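PDB 6ULY: amino acid adenylation domain-containing protein from Bacillus stratosphericus LAMA 585, which probably selects a 2-keto acid and activates it as an acyl adenylate within a module for nonribosomal depsipeptide synthesis. Local coordinates for residues 501-507 / 538-544; 360-364 / 469-473; 26-32 / 44-50; 82-86 / 231-235. One frame throughout, in Å; residues are numbered along the deposited sequence.

Contact 1: 501-507 / 538-544; sequences DELILFF and RIIPVQK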
loop_
_atom_site.group_PDB
_atom_site.type_symbol
_atom_site.label_atom_id
_atom_site.label_comp_id
_atom_site.label_asym_id
_atom_site.label_seq_id
_atom_site.Cartn_x
_atom_site.Cartn_y
_atom_site.Cartn_z
ATOM N N ASP A 501 7.222 -12.595 -7.355
ATOM C CA ASP A 501 7.928 -11.975 -6.206
ATOM C C ASP A 501 9.393 -12.287 -6.526
ATOM O O ASP A 501 9.803 -13.438 -6.273
ATOM C CB ASP A 501 7.455 -12.546 -4.868
ATOM C CG ASP A 501 6.380 -11.709 -4.195
ATOM O OD1 ASP A 501 6.046 -10.639 -4.740
ATOM O OD2 ASP A 501 5.887 -12.135 -3.132
ATOM N N GLU A 502 10.156 -11.328 -7.058
ATOM C CA GLU A 502 11.531 -11.598 -7.550
ATOM C C GLU A 502 12.580 -10.772 -6.808
ATOM O O GLU A 502 12.320 -9.597 -6.482
ATOM C CB GLU A 502 11.615 -11.298 -9.048
ATOM C CG GLU A 502 10.731 -12.190 -9.902
ATOM C CD GLU A 502 11.443 -13.380 -10.520
ATOM O OE1 GLU A 502 10.785 -14.418 -10.728
ATOM O OE2 GLU A 502 12.655 -13.266 -10.791
ATOM N N LEU A 503 13.725 -11.413 -6.570
ATOM C CA LEU A 503 14.950 -10.834 -5.954
ATOM C C LEU A 503 15.942 -10.501 -7.080
ATOM O O LEU A 503 16.249 -11.397 -7.893
ATOM C CB LEU A 503 15.535 -11.822 -4.934
ATOM C CG LEU A 503 16.123 -13.119 -5.492
ATOM C CD1 LEU A 503 17.633 -13.012 -5.687
ATOM C CD2 LEU A 503 15.795 -14.297 -4.588
ATOM N N ILE A 504 16.373 -9.217 -7.187
ATOM C CA ILE A 504 17.346 -8.696 -8.185
ATOM C C ILE A 504 18.731 -8.772 -7.515
ATOM O O ILE A 504 18.914 -8.083 -6.492
ATOM C CB ILE A 504 16.994 -7.252 -8.594
ATOM C CG1 ILE A 504 15.502 -6.961 -8.420
ATOM C CG2 ILE A 504 17.463 -6.963 -10.012
ATOM C CD1 ILE A 504 14.599 -7.898 -9.188
ATOM N N LEU A 505 19.663 -9.565 -8.054
ATOM C CA LEU A 505 21.021 -9.818 -7.512
ATOM C C LEU A 505 22.030 -8.967 -8.304
ATOM O O LEU A 505 22.425 -9.370 -9.416
ATOM C CB LEU A 505 21.286 -11.331 -7.606
ATOM C CG LEU A 505 22.307 -11.931 -6.637
ATOM C CD1 LEU A 505 23.726 -11.567 -7.032
ATOM C CD2 LEU A 505 22.031 -11.515 -5.207
ATOM N N PHE A 506 22.420 -7.810 -7.764
ATOM C CA PHE A 506 23.554 -7.011 -8.297
ATOM C C PHE A 506 24.865 -7.710 -7.948
ATOM O O PHE A 506 24.993 -8.286 -6.854
ATOM C CB PHE A 506 23.574 -5.591 -7.730
ATOM C CG PHE A 506 22.376 -4.764 -8.119
ATOM C CD1 PHE A 506 22.300 -4.176 -9.374
ATOM C CD2 PHE A 506 21.313 -4.598 -7.240
ATOM C CE1 PHE A 506 21.189 -3.424 -9.735
ATOM C CE2 PHE A 506 20.203 -3.849 -7.603
ATOM C CZ PHE A 506 20.145 -3.258 -8.847
ATOM N N PHE A 507 25.834 -7.659 -8.850
ATOM C CA PHE A 507 27.166 -8.230 -8.555
ATOM C C PHE A 507 28.246 -7.462 -9.319
ATOM O O PHE A 507 28.007 -6.902 -10.419
ATOM C CB PHE A 507 27.174 -9.739 -8.827
ATOM C CG PHE A 507 27.086 -10.130 -10.286
ATOM C CD1 PHE A 507 25.868 -10.128 -10.953
ATOM C CD2 PHE A 507 28.222 -10.498 -11.000
ATOM C CE1 PHE A 507 25.784 -10.485 -12.293
ATOM C CE2 PHE A 507 28.139 -10.850 -12.343
ATOM C CZ PHE A 507 26.918 -10.845 -12.987
ATOM N N ARG A 538 13.219 -16.846 -10.527
ATOM C CA ARG A 538 13.052 -15.901 -9.388
ATOM C C ARG A 538 14.305 -15.042 -9.166
ATOM O O ARG A 538 14.216 -14.096 -8.360
ATOM C CB ARG A 538 12.710 -16.677 -8.111
ATOM C CG ARG A 538 11.216 -16.816 -7.853
ATOM C CD ARG A 538 10.869 -18.107 -7.134
ATOM N NE ARG A 538 9.801 -18.841 -7.799
ATOM C CZ ARG A 538 9.453 -20.089 -7.508
ATOM N NH1 ARG A 538 10.090 -20.749 -6.557
ATOM N NH2 ARG A 538 8.468 -20.672 -8.168
ATOM N N ILE A 539 15.430 -15.390 -9.795
ATOM C CA ILE A 539 16.724 -14.671 -9.608
ATOM C C ILE A 539 17.098 -13.935 -10.905
ATOM O O ILE A 539 17.133 -14.605 -11.955
ATOM C CB ILE A 539 17.832 -15.659 -9.191
ATOM C CG1 ILE A 539 17.474 -16.402 -7.901
ATOM C CG2 ILE A 539 19.173 -14.951 -9.080
ATOM C CD1 ILE A 539 17.448 -17.905 -8.045
ATOM N N ILE A 540 17.370 -12.622 -10.852
ATOM C CA ILE A 540 17.796 -11.810 -12.028
ATOM C C ILE A 540 19.218 -11.312 -11.744
ATOM O O ILE A 540 19.385 -10.578 -10.751
ATOM C CB ILE A 540 16.820 -10.642 -12.271
ATOM C CG1 ILE A 540 15.590 -11.084 -13.068
ATOM C CG2 ILE A 540 17.533 -9.475 -12.938
ATOM C CD1 ILE A 540 14.303 -10.433 -12.618
ATOM N N PRO A 541 20.247 -11.662 -12.549
ATOM C CA PRO A 541 21.604 -11.178 -12.300
ATOM C C PRO A 541 21.906 -9.877 -13.055
ATOM O O PRO A 541 21.784 -9.869 -14.266
ATOM C CB PRO A 541 22.449 -12.325 -12.865
ATOM C CG PRO A 541 21.661 -12.757 -14.082
ATOM C CD PRO A 541 20.209 -12.614 -13.666
ATOM N N VAL A 542 22.286 -8.821 -12.329
ATOM C CA VAL A 542 22.637 -7.496 -12.915
ATOM C C VAL A 542 24.099 -7.177 -12.587
ATOM O O VAL A 542 24.438 -7.097 -11.390
ATOM C CB VAL A 542 21.696 -6.390 -12.400
ATOM C CG1 VAL A 542 21.998 -5.046 -13.046
ATOM C CG2 VAL A 542 20.234 -6.761 -12.592
ATOM N N GLN A 543 24.916 -7.000 -13.627
ATOM C CA GLN A 543 26.344 -6.620 -13.523
ATOM C C GLN A 543 26.452 -5.127 -13.182
ATOM O O GLN A 543 25.622 -4.332 -13.671
ATOM C CB GLN A 543 27.086 -6.979 -14.811
ATOM C CG GLN A 543 26.697 -6.149 -16.036
ATOM C CD GLN A 543 25.713 -6.838 -16.955
ATOM O OE1 GLN A 543 24.886 -7.643 -16.526
ATOM N NE2 GLN A 543 25.818 -6.549 -18.248
ATOM N N LYS A 544 27.443 -4.758 -12.368
ATOM C CA LYS A 544 27.705 -3.334 -12.000
ATOM C C LYS A 544 29.201 -2.994 -12.126
ATOM O O LYS A 544 30.134 -3.779 -11.947
ATOM C CB LYS A 544 27.138 -3.057 -10.600
ATOM C CG LYS A 544 25.714 -2.499 -10.565
ATOM C CD LYS A 544 25.503 -1.209 -11.359
ATOM C CE LYS A 544 26.488 -0.100 -11.023
ATOM N NZ LYS A 544 26.698 0.833 -12.156
#

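Contact 2: 360-364 / 469-473; sequences ETSLT and HNYEI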
loop_
_atom_site.group_PDB
_atom_site.type_symbol
_atom_site.label_atom_id
_atom_site.label_comp_id
_atom_site.label_asym_id
_atom_site.label_seq_id
_atom_site.Cartn_x
_atom_site.Cartn_y
_atom_site.Cartn_z
ATOM N N GLU A 360 26.804 -12.789 10.554
ATOM C CA GLU A 360 25.654 -12.853 9.656
ATOM C C GLU A 360 24.823 -14.107 9.900
ATOM O O GLU A 360 23.612 -14.107 9.657
ATOM C CB GLU A 360 26.116 -12.806 8.198
ATOM C CG GLU A 360 26.384 -11.404 7.675
ATOM C CD GLU A 360 26.775 -11.382 6.207
ATOM O OE1 GLU A 360 26.471 -10.380 5.525
ATOM O OE2 GLU A 360 27.382 -12.367 5.733
ATOM N N THR A 361 25.453 -15.179 10.383
ATOM C CA THR A 361 24.729 -16.425 10.607
ATOM C C THR A 361 23.708 -16.294 11.729
ATOM O O THR A 361 22.681 -16.983 11.714
ATOM C CB THR A 361 25.715 -17.547 10.928
ATOM O OG1 THR A 361 26.559 -17.783 9.793
ATOM C CG2 THR A 361 24.976 -18.829 11.296
ATOM N N SER A 362 23.964 -15.419 12.700
ATOM C CA SER A 362 23.154 -15.326 13.905
ATOM C C SER A 362 22.033 -14.300 13.800
ATOM O O SER A 362 21.346 -14.051 14.795
ATOM C CB SER A 362 24.045 -14.990 15.103
ATOM O OG SER A 362 24.672 -13.731 14.935
ATOM N N LEU A 363 21.823 -13.707 12.623
ATOM C CA LEU A 363 20.810 -12.663 12.501
ATOM C C LEU A 363 19.414 -13.181 12.827
ATOM O O LEU A 363 18.575 -12.423 13.330
ATOM C CB LEU A 363 20.846 -12.069 11.094
ATOM C CG LEU A 363 22.060 -11.183 10.801
ATOM C CD1 LEU A 363 22.069 -10.735 9.350
ATOM C CD2 LEU A 363 22.078 -9.983 11.731
ATOM N N THR A 364 19.143 -14.456 12.554
ATOM C CA THR A 364 17.831 -15.039 12.794
ATOM C C THR A 364 17.689 -15.640 14.187
ATOM O O THR A 364 16.626 -16.183 14.504
ATOM C CB THR A 364 17.536 -16.121 11.749
ATOM O OG1 THR A 364 18.576 -17.106 11.777
ATOM C CG2 THR A 364 17.455 -15.515 10.359
ATOM N N HIS A 469 16.412 -14.303 3.551
ATOM C CA HIS A 469 17.384 -13.401 4.229
ATOM C C HIS A 469 18.486 -13.009 3.249
ATOM O O HIS A 469 19.150 -13.907 2.699
ATOM C CB HIS A 469 17.980 -14.050 5.481
ATOM C CG HIS A 469 16.940 -14.673 6.340
ATOM N ND1 HIS A 469 15.917 -13.933 6.898
ATOM C CD2 HIS A 469 16.727 -15.956 6.694
ATOM C CE1 HIS A 469 15.123 -14.731 7.581
ATOM N NE2 HIS A 469 15.598 -15.979 7.471
ATOM N N ASN A 470 18.682 -11.704 3.079
ATOM C CA ASN A 470 19.546 -11.123 2.020
ATOM C C ASN A 470 21.023 -11.433 2.286
ATOM O O ASN A 470 21.783 -11.455 1.318
ATOM C CB ASN A 470 19.313 -9.618 1.840
ATOM C CG ASN A 470 19.208 -8.840 3.129
ATOM O OD1 ASN A 470 18.263 -9.039 3.890
ATOM N ND2 ASN A 470 20.156 -7.946 3.360
ATOM N N TYR A 471 21.428 -11.668 3.535
ATOM C CA TYR A 471 22.832 -12.035 3.876
ATOM C C TYR A 471 23.142 -13.435 3.329
ATOM O O TYR A 471 24.286 -13.688 2.911
ATOM C CB TYR A 471 23.089 -11.981 5.385
ATOM C CG TYR A 471 22.523 -13.133 6.181
ATOM C CD1 TYR A 471 23.247 -14.302 6.375
ATOM C CD2 TYR A 471 21.259 -13.054 6.747
ATOM C CE1 TYR A 471 22.727 -15.361 7.103
ATOM C CE2 TYR A 471 20.728 -14.101 7.485
ATOM C CZ TYR A 471 21.464 -15.261 7.662
ATOM O OH TYR A 471 20.948 -16.296 8.385
ATOM N N GLU A 472 22.158 -14.332 3.375
ATOM C CA GLU A 472 22.302 -15.749 2.960
ATOM C C GLU A 472 22.346 -15.826 1.431
ATOM O O GLU A 472 23.177 -16.591 0.900
ATOM C CB GLU A 472 21.130 -16.536 3.546
ATOM C CG GLU A 472 21.367 -18.027 3.660
ATOM C CD GLU A 472 20.245 -18.727 4.405
ATOM O OE1 GLU A 472 19.480 -18.027 5.112
ATOM O OE2 GLU A 472 20.129 -19.958 4.273
ATOM N N ILE A 473 21.484 -15.059 0.757
ATOM C CA ILE A 473 21.431 -14.992 -0.734
ATOM C C ILE A 473 22.779 -14.493 -1.249
ATOM O O ILE A 473 23.321 -15.107 -2.176
ATOM C CB ILE A 473 20.274 -14.090 -1.215
ATOM C CG1 ILE A 473 18.915 -14.659 -0.790
ATOM C CG2 ILE A 473 20.349 -13.873 -2.728
ATOM C CD1 ILE A 473 17.737 -13.745 -1.054
#

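Contact 3: 26-32 / 44-50; sequences AKTTNGL and QSYAQLQ. With SO4 (sulfate ion), chain F.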
loop_
_atom_site.group_PDB
_atom_site.type_symbol
_atom_site.label_atom_id
_atom_site.label_comp_id
_atom_site.label_asym_id
_atom_site.label_seq_id
_atom_site.Cartn_x
_atom_site.Cartn_y
_atom_site.Cartn_z
ATOM N N ALA A 26 8.628 34.410 23.586
ATOM C CA ALA A 26 8.577 35.828 23.264
ATOM C C ALA A 26 9.103 36.704 24.394
ATOM O O ALA A 26 9.344 37.895 24.171
ATOM C CB ALA A 26 7.138 36.227 22.918
ATOM N N LYS A 27 9.284 36.151 25.596
ATOM C CA LYS A 27 9.855 36.909 26.702
ATOM C C LYS A 27 11.376 36.933 26.667
ATOM O O LYS A 27 11.985 37.782 27.326
ATOM C CB LYS A 27 9.384 36.329 28.040
ATOM C CG LYS A 27 7.877 36.393 28.236
ATOM C CD LYS A 27 7.437 35.732 29.533
ATOM C CE LYS A 27 5.922 35.773 29.677
ATOM N NZ LYS A 27 5.438 34.982 30.849
ATOM N N THR A 28 12.001 36.024 25.920
ATOM C CA THR A 28 13.443 36.042 25.748
ATOM C C THR A 28 13.822 37.080 24.697
ATOM O O THR A 28 12.968 37.727 24.083
ATOM C CB THR A 28 13.964 34.665 25.334
ATOM O OG1 THR A 28 13.634 34.418 23.959
ATOM C CG2 THR A 28 13.365 33.564 26.210
ATOM N N THR A 29 15.125 37.237 24.482
ATOM C CA THR A 29 15.636 38.052 23.391
ATOM C C THR A 29 16.055 37.209 22.195
ATOM O O THR A 29 16.528 37.759 21.198
ATOM C CB THR A 29 16.816 38.907 23.872
ATOM O OG1 THR A 29 17.867 38.062 24.361
ATOM C CG2 THR A 29 16.368 39.844 24.983
ATOM N N ASN A 30 15.875 35.893 22.266
ATOM C CA ASN A 30 16.260 35.012 21.180
ATOM C C ASN A 30 15.152 34.950 20.136
ATOM O O ASN A 30 14.070 35.520 20.296
ATOM C CB ASN A 30 16.587 33.626 21.724
ATOM C CG ASN A 30 17.774 33.642 22.659
ATOM O OD1 ASN A 30 18.641 34.511 22.559
ATOM N ND2 ASN A 30 17.819 32.683 23.576
ATOM N N GLY A 31 15.430 34.246 19.045
ATOM C CA GLY A 31 14.443 34.042 18.008
ATOM C C GLY A 31 15.001 33.307 16.812
ATOM O O GLY A 31 15.931 32.504 16.938
ATOM N N LEU A 32 14.444 33.591 15.642
ATOM C CA LEU A 32 14.784 32.896 14.412
ATOM C C LEU A 32 15.640 33.778 13.513
ATOM O O LEU A 32 15.509 35.007 13.506
ATOM C CB LEU A 32 13.517 32.476 13.661
ATOM C CG LEU A 32 12.602 31.503 14.405
ATOM C CD1 LEU A 32 11.214 32.106 14.605
ATOM C CD2 LEU A 32 12.521 30.180 13.646
ATOM N N GLN A 44 14.023 37.318 12.970
ATOM C CA GLN A 44 12.649 37.387 13.465
ATOM C C GLN A 44 12.681 36.871 14.899
ATOM O O GLN A 44 12.639 35.658 15.122
ATOM C CB GLN A 44 11.702 36.568 12.601
ATOM C CG GLN A 44 10.232 36.661 13.005
ATOM C CD GLN A 44 9.389 35.550 12.389
ATOM O OE1 GLN A 44 9.838 34.412 12.277
ATOM N NE2 GLN A 44 8.166 35.879 11.982
ATOM N N SER A 45 12.770 37.792 15.855
ATOM C CA SER A 45 12.773 37.399 17.254
ATOM C C SER A 45 11.500 36.628 17.586
ATOM O O SER A 45 10.485 36.715 16.887
ATOM C CB SER A 45 12.884 38.625 18.157
ATOM O OG SER A 45 11.705 39.407 18.086
ATOM N N TYR A 46 11.556 35.867 18.681
ATOM C CA TYR A 46 10.350 35.189 19.144
ATOM C C TYR A 46 9.248 36.190 19.461
ATOM O O TYR A 46 8.061 35.880 19.293
ATOM C CB TYR A 46 10.670 34.320 20.359
ATOM C CG TYR A 46 11.502 33.100 20.016
ATOM C CD1 TYR A 46 11.159 32.273 18.946
ATOM C CD2 TYR A 46 12.635 32.781 20.751
ATOM C CE1 TYR A 46 11.918 31.162 18.627
ATOM C CE2 TYR A 46 13.402 31.678 20.437
ATOM C CZ TYR A 46 13.036 30.868 19.374
ATOM O OH TYR A 46 13.792 29.765 19.054
ATOM N N ALA A 47 9.619 37.397 19.898
ATOM C CA ALA A 47 8.635 38.457 20.087
ATOM C C ALA A 47 8.064 38.917 18.752
ATOM O O ALA A 47 6.852 39.120 18.625
ATOM C CB ALA A 47 9.269 39.636 20.833
ATOM N N GLN A 48 8.923 39.087 17.744
ATOM C CA GLN A 48 8.435 39.436 16.413
ATOM C C GLN A 48 7.575 38.319 15.835
ATOM O O GLN A 48 6.533 38.581 15.219
ATOM C CB GLN A 48 9.614 39.743 15.488
ATOM C CG GLN A 48 10.332 41.057 15.790
ATOM C CD GLN A 48 11.471 41.327 14.829
ATOM O OE1 GLN A 48 12.573 40.802 14.989
ATOM N NE2 GLN A 48 11.208 42.146 13.819
ATOM N N LEU A 49 7.989 37.064 16.028
ATOM C CA LEU A 49 7.193 35.944 15.533
ATOM C C LEU A 49 5.776 35.992 16.092
ATOM O O LEU A 49 4.802 35.798 15.354
ATOM C CB LEU A 49 7.876 34.624 15.889
ATOM C CG LEU A 49 7.112 33.334 15.579
ATOM C CD1 LEU A 49 6.756 33.229 14.098
ATOM C CD2 LEU A 49 7.929 32.129 16.019
ATOM N N GLN A 50 5.636 36.274 17.388
ATOM C CA GLN A 50 4.307 36.321 17.988
ATOM C C GLN A 50 3.446 37.385 17.320
ATOM O O GLN A 50 2.290 37.131 16.959
ATOM C CB GLN A 50 4.424 36.578 19.491
ATOM C CG GLN A 50 3.119 36.392 20.254
ATOM C CD GLN A 50 3.281 36.623 21.742
ATOM O OE1 GLN A 50 4.184 37.342 22.176
ATOM N NE2 GLN A 50 2.413 36.006 22.534
HETATM S S SO4 F . 8.518 45.145 13.079
HETATM O O1 SO4 F . 9.173 44.032 13.703
HETATM O O2 SO4 F . 7.503 44.666 12.184
HETATM O O3 SO4 F . 7.916 45.972 14.084
HETATM O O4 SO4 F . 9.479 45.913 12.345
#

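Contact 4: 82-86 / 231-235; sequences VTAFW and HLVNV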
loop_
_atom_site.group_PDB
_atom_site.type_symbol
_atom_site.label_atom_id
_atom_site.label_comp_id
_atom_site.label_asym_id
_atom_site.label_seq_id
_atom_site.Cartn_x
_atom_site.Cartn_y
_atom_site.Cartn_z
ATOM N N VAL A 82 6.927 29.207 9.103
ATOM C CA VAL A 82 7.005 29.345 10.556
ATOM C C VAL A 82 5.934 30.308 11.053
ATOM O O VAL A 82 5.237 30.043 12.038
ATOM C CB VAL A 82 8.411 29.813 10.972
ATOM C CG1 VAL A 82 8.416 30.264 12.424
ATOM C CG2 VAL A 82 9.432 28.712 10.754
ATOM N N THR A 83 5.795 31.449 10.378
ATOM C CA THR A 83 4.806 32.438 10.795
ATOM C C THR A 83 3.394 31.908 10.608
ATOM O O THR A 83 2.530 32.098 11.473
ATOM C CB THR A 83 4.996 33.737 10.005
ATOM O OG1 THR A 83 6.316 34.239 10.226
ATOM C CG2 THR A 83 3.982 34.792 10.425
ATOM N N ALA A 84 3.140 31.252 9.475
ATOM C CA ALA A 84 1.820 30.688 9.221
ATOM C C ALA A 84 1.479 29.604 10.235
ATOM O O ALA A 84 0.323 29.476 10.653
ATOM C CB ALA A 84 1.761 30.131 7.800
ATOM N N PHE A 85 2.472 28.809 10.635
ATOM C CA PHE A 85 2.229 27.756 11.614
ATOM C C PHE A 85 1.753 28.337 12.937
ATOM O O PHE A 85 0.808 27.825 13.549
ATOM C CB PHE A 85 3.503 26.942 11.820
ATOM C CG PHE A 85 3.403 25.930 12.922
ATOM C CD1 PHE A 85 2.897 24.664 12.675
ATOM C CD2 PHE A 85 3.826 26.239 14.205
ATOM C CE1 PHE A 85 2.810 23.728 13.688
ATOM C CE2 PHE A 85 3.740 25.307 15.223
ATOM C CZ PHE A 85 3.229 24.048 14.962
ATOM N N TRP A 86 2.393 29.411 13.394
ATOM C CA TRP A 86 2.042 29.968 14.692
ATOM C C TRP A 86 0.761 30.783 14.634
ATOM O O TRP A 86 0.002 30.801 15.610
ATOM C CB TRP A 86 3.207 30.791 15.217
ATOM C CG TRP A 86 4.321 29.915 15.688
ATOM C CD1 TRP A 86 5.505 29.682 15.060
ATOM C CD2 TRP A 86 4.340 29.132 16.886
ATOM N NE1 TRP A 86 6.269 28.812 15.799
ATOM C CE2 TRP A 86 5.575 28.459 16.925
ATOM C CE3 TRP A 86 3.436 28.943 17.935
ATOM C CZ2 TRP A 86 5.929 27.610 17.969
ATOM C CZ3 TRP A 86 3.790 28.102 18.970
ATOM C CH2 TRP A 86 5.025 27.448 18.981
ATOM N N HIS A 231 12.447 22.751 15.487
ATOM C CA HIS A 231 11.754 24.030 15.602
ATOM C C HIS A 231 11.022 24.145 16.937
ATOM O O HIS A 231 11.239 25.101 17.693
ATOM C CB HIS A 231 10.787 24.216 14.433
ATOM C CG HIS A 231 9.977 25.471 14.522
ATOM N ND1 HIS A 231 10.547 26.721 14.655
ATOM C CD2 HIS A 231 8.638 25.669 14.509
ATOM C CE1 HIS A 231 9.594 27.633 14.710
ATOM N NE2 HIS A 231 8.426 27.021 14.626
ATOM N N LEU A 232 10.160 23.172 17.258
ATOM C CA LEU A 232 9.384 23.280 18.492
ATOM C C LEU A 232 10.262 23.077 19.722
ATOM O O LEU A 232 10.064 23.741 20.745
ATOM C CB LEU A 232 8.225 22.284 18.484
ATOM C CG LEU A 232 7.074 22.632 17.537
ATOM C CD1 LEU A 232 5.993 21.562 17.610
ATOM C CD2 LEU A 232 6.490 24.005 17.838
ATOM N N VAL A 233 11.232 22.166 19.649
ATOM C CA VAL A 233 12.198 22.042 20.736
ATOM C C VAL A 233 12.899 23.373 20.967
ATOM O O VAL A 233 13.159 23.768 22.110
ATOM C CB VAL A 233 13.208 20.921 20.431
ATOM C CG1 VAL A 233 14.471 21.101 21.263
ATOM C CG2 VAL A 233 12.588 19.560 20.695
ATOM N N ASN A 234 13.213 24.087 19.883
ATOM C CA ASN A 234 13.940 25.345 20.007
ATOM C C ASN A 234 13.070 26.424 20.642
ATOM O O ASN A 234 13.518 27.142 21.541
ATOM C CB ASN A 234 14.442 25.794 18.633
ATOM C CG ASN A 234 15.512 24.881 18.075
ATOM O OD1 ASN A 234 16.307 24.304 18.818
ATOM N ND2 ASN A 234 15.535 24.741 16.756
ATOM N N VAL A 235 11.823 26.558 20.183
ATOM C CA VAL A 235 10.923 27.542 20.778
ATOM C C VAL A 235 10.649 27.199 22.239
ATOM O O VAL A 235 10.578 28.088 23.097
ATOM C CB VAL A 235 9.616 27.639 19.968
ATOM C CG1 VAL A 235 8.749 28.781 20.484
ATOM C CG2 VAL A 235 9.914 27.840 18.490
#

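Contact 1: 501-507 / 538-544
Leu505 grips the neighbouring strand on both sides of Pro541: its N donates to Ile540 O at 2.9 Å, and its O accepts from Val542 N at 3.0 Å in a nearly straight bond (173° at the hydrogen). This is the parallel pairing of a beta-alpha-beta unit, in which strands 502-509 and 539-543 are joined through helix 514-532. Phe507 repeats the pattern, its N donating to Val542 O and its O accepting from Lys544 N. At the start of the pair the grip slackens: Leu503 N reaches Arg538 O at 3.3 Å, and the return bond from Ile540 N to Leu503 O is weak. Strand 502-509 is the middle of three, bonded on its other side to Ala489 and Phe487. On one face Ile504 CG2 lies alongside both Ile540 CG2 (3.9 Å) and Val542 CG2 (3.8 Å); Ile540 and Val542 there also pack on Val542 and Ile540 of the second subunit. Leu503, Leu505, Phe507, Ile539 and Pro541 line the other face and meet helices 470-477 and 514-532. With CG of Phe507 placed between its backbone N and carbonyl carbon (chi1 70°), the ring swings toward strand 539-543, bringing CE1 to 3.9 Å from Pro541 CB while Gln543 CA sits 4.1 Å above one face of the ring, offset toward its rim.

Contact 2: 360-364 / 469-473
Tyr471 is the tight part of this contact, its ring pushed against the backbone of Glu360. The carbonyl O of Glu360 stands 3.0 Å above one ring face, offset toward the rim, and 3.0 Å from Tyr471 CE1. Beside it Glu360 CB meets Tyr471 CD1 at 3.7 Å, while the extended remainder of the glutamate slides back past Tyr471 CB. Leu363 supplies the apolar wall, its CD1 lying 3.6 Å from Tyr471 CD2. A chi1 of 76° turns the Tyr471 ring out from its helix toward segment 360-364, and Glu472 CB covers the opposite ring face. Toward solvent the fit thins to one methyl: Thr364 CG2 rests over the face of the exposed His469 imidazole, 3.7 Å from its centroid, a CH-pi contact. Segment 360-364 belongs to the AMP-binding region, where Glu360 and Leu363 also pack on Val378; helix 470-477 sits on the sheet of the small C-terminal subdomain through Ile473. No hydrogen bond crosses between the two segments, so they meet by van der Waals and ring contacts alone, consistent with a domain interface of the kind that is remade as ANL enzymes rotate their subdomains.

Contact 3: 26-32 / 44-50
Gly31 and Ser45 face each other as an antiparallel non-hydrogen-bonded pair, their CA atoms only 3.8 Å apart, an approach open to Gly31 because it carries no side chain, and Leu32 with Gln44 forms the hydrogen-bonded pair next to it. These are the open ends of the beta hairpin 31-35/41-45 at the margin of the large mixed sheet. Leu32 N donates to Gln44 O and Gln44 N to Leu32 O, each at 2.8 Å; Tyr46 N then donates to Asn30 O at 3.0 Å, almost straight (176°). The Tyr46 ring lies flat on Gly31, whose CA is 3.4 Å above its centre, a CH-pi contact. Thr28 OG1, which closes an ST turn with Asn30 N and also bonds to Ala25 O, comes to the ring's edge. The phenol OH is held by Cys239 O and Gln241 NE2. Leu32 CD1 packs on Leu49 CD2 at 3.6 Å and near the Gln44 amide, whose OE1 bonds to Tyr34. Strand 41-45 passes directly into helix 46-62 through a capping box: Ser45 OG accepts from Gln48 N at 2.8 Å, and Gln48 OE1 accepts from Ser45 N. The other end of that amide, Gln48 NE2, donates to O1 of a sulfate, probably from the crystallisation liquor, at 2.8 Å.

Contact 4: 82-86 / 231-235
Leu232 CD2 packs against two neighbouring aromatic side chains of the facing helix, 3.7 Å from Trp86 CZ2 and 4.0 Å from Phe85 CE2. Val235 and Trp86 point toward each other, both valine methyls reaching CZ2, so aliphatic carbons from helix 224-237 border that corner of the indole. Phe85 CD2 lies over one face of the same indole. The segments 82-86 and 231-235 cross at 72° with their axes 13.3 Å apart, a distance that long side chains have to span. Their helices belong to the large domain of the ANL fold, where helix 78-91 follows a strand of one large mixed sheet and helix 224-237 leads into strand 240-243 of the other. Leu18 and Leu22 of helix 18-26 and Leu49 of helix 46-62 close round the aromatic pair. His231 holds its imidazole trans to the backbone N (chi1 177°), extended toward helix 78-91. Methyls of two valines flank it, Val82 CG2 over one face and Val235 CG2 over the other, 3.7 Å above the plane. Val82 CG1 adds a contact to His231 CE1 at 3.7 Å. The His231 ring and the five-membered ring of Trp86 meet rim to rim, planes 66° apart. Between them Trp86 NE1 donates to His231 NE2 at 3.0 Å in a somewhat bent bond, while His231 ND1 is hydrogen-bonded to Gln241 OE1.

Overall arrangement
The four contacts follow one another along the chain, none nested in or crossing another. Contact 3 comes first, closing the short hairpin loop and turning it into helix 46-62. Contact 4 then closes a much longer loop, bringing helix 224-237 back to helix 78-91. These two adjoin, centres 11 Å apart: Leu49 touches Val82 and Trp86, and Gln44 NE2 probably bonds to Thr83 OG1. On the opposite side of the chain's centre, contact 2 closes a loop of about 100 residues from the AMP-binding region to helix 470-477, and contact 1 closes the final beta-alpha-beta unit. Ile473 links this second pair, packing on Leu503 and Leu505. About 55 Å separates the centres of contacts 1 and 3.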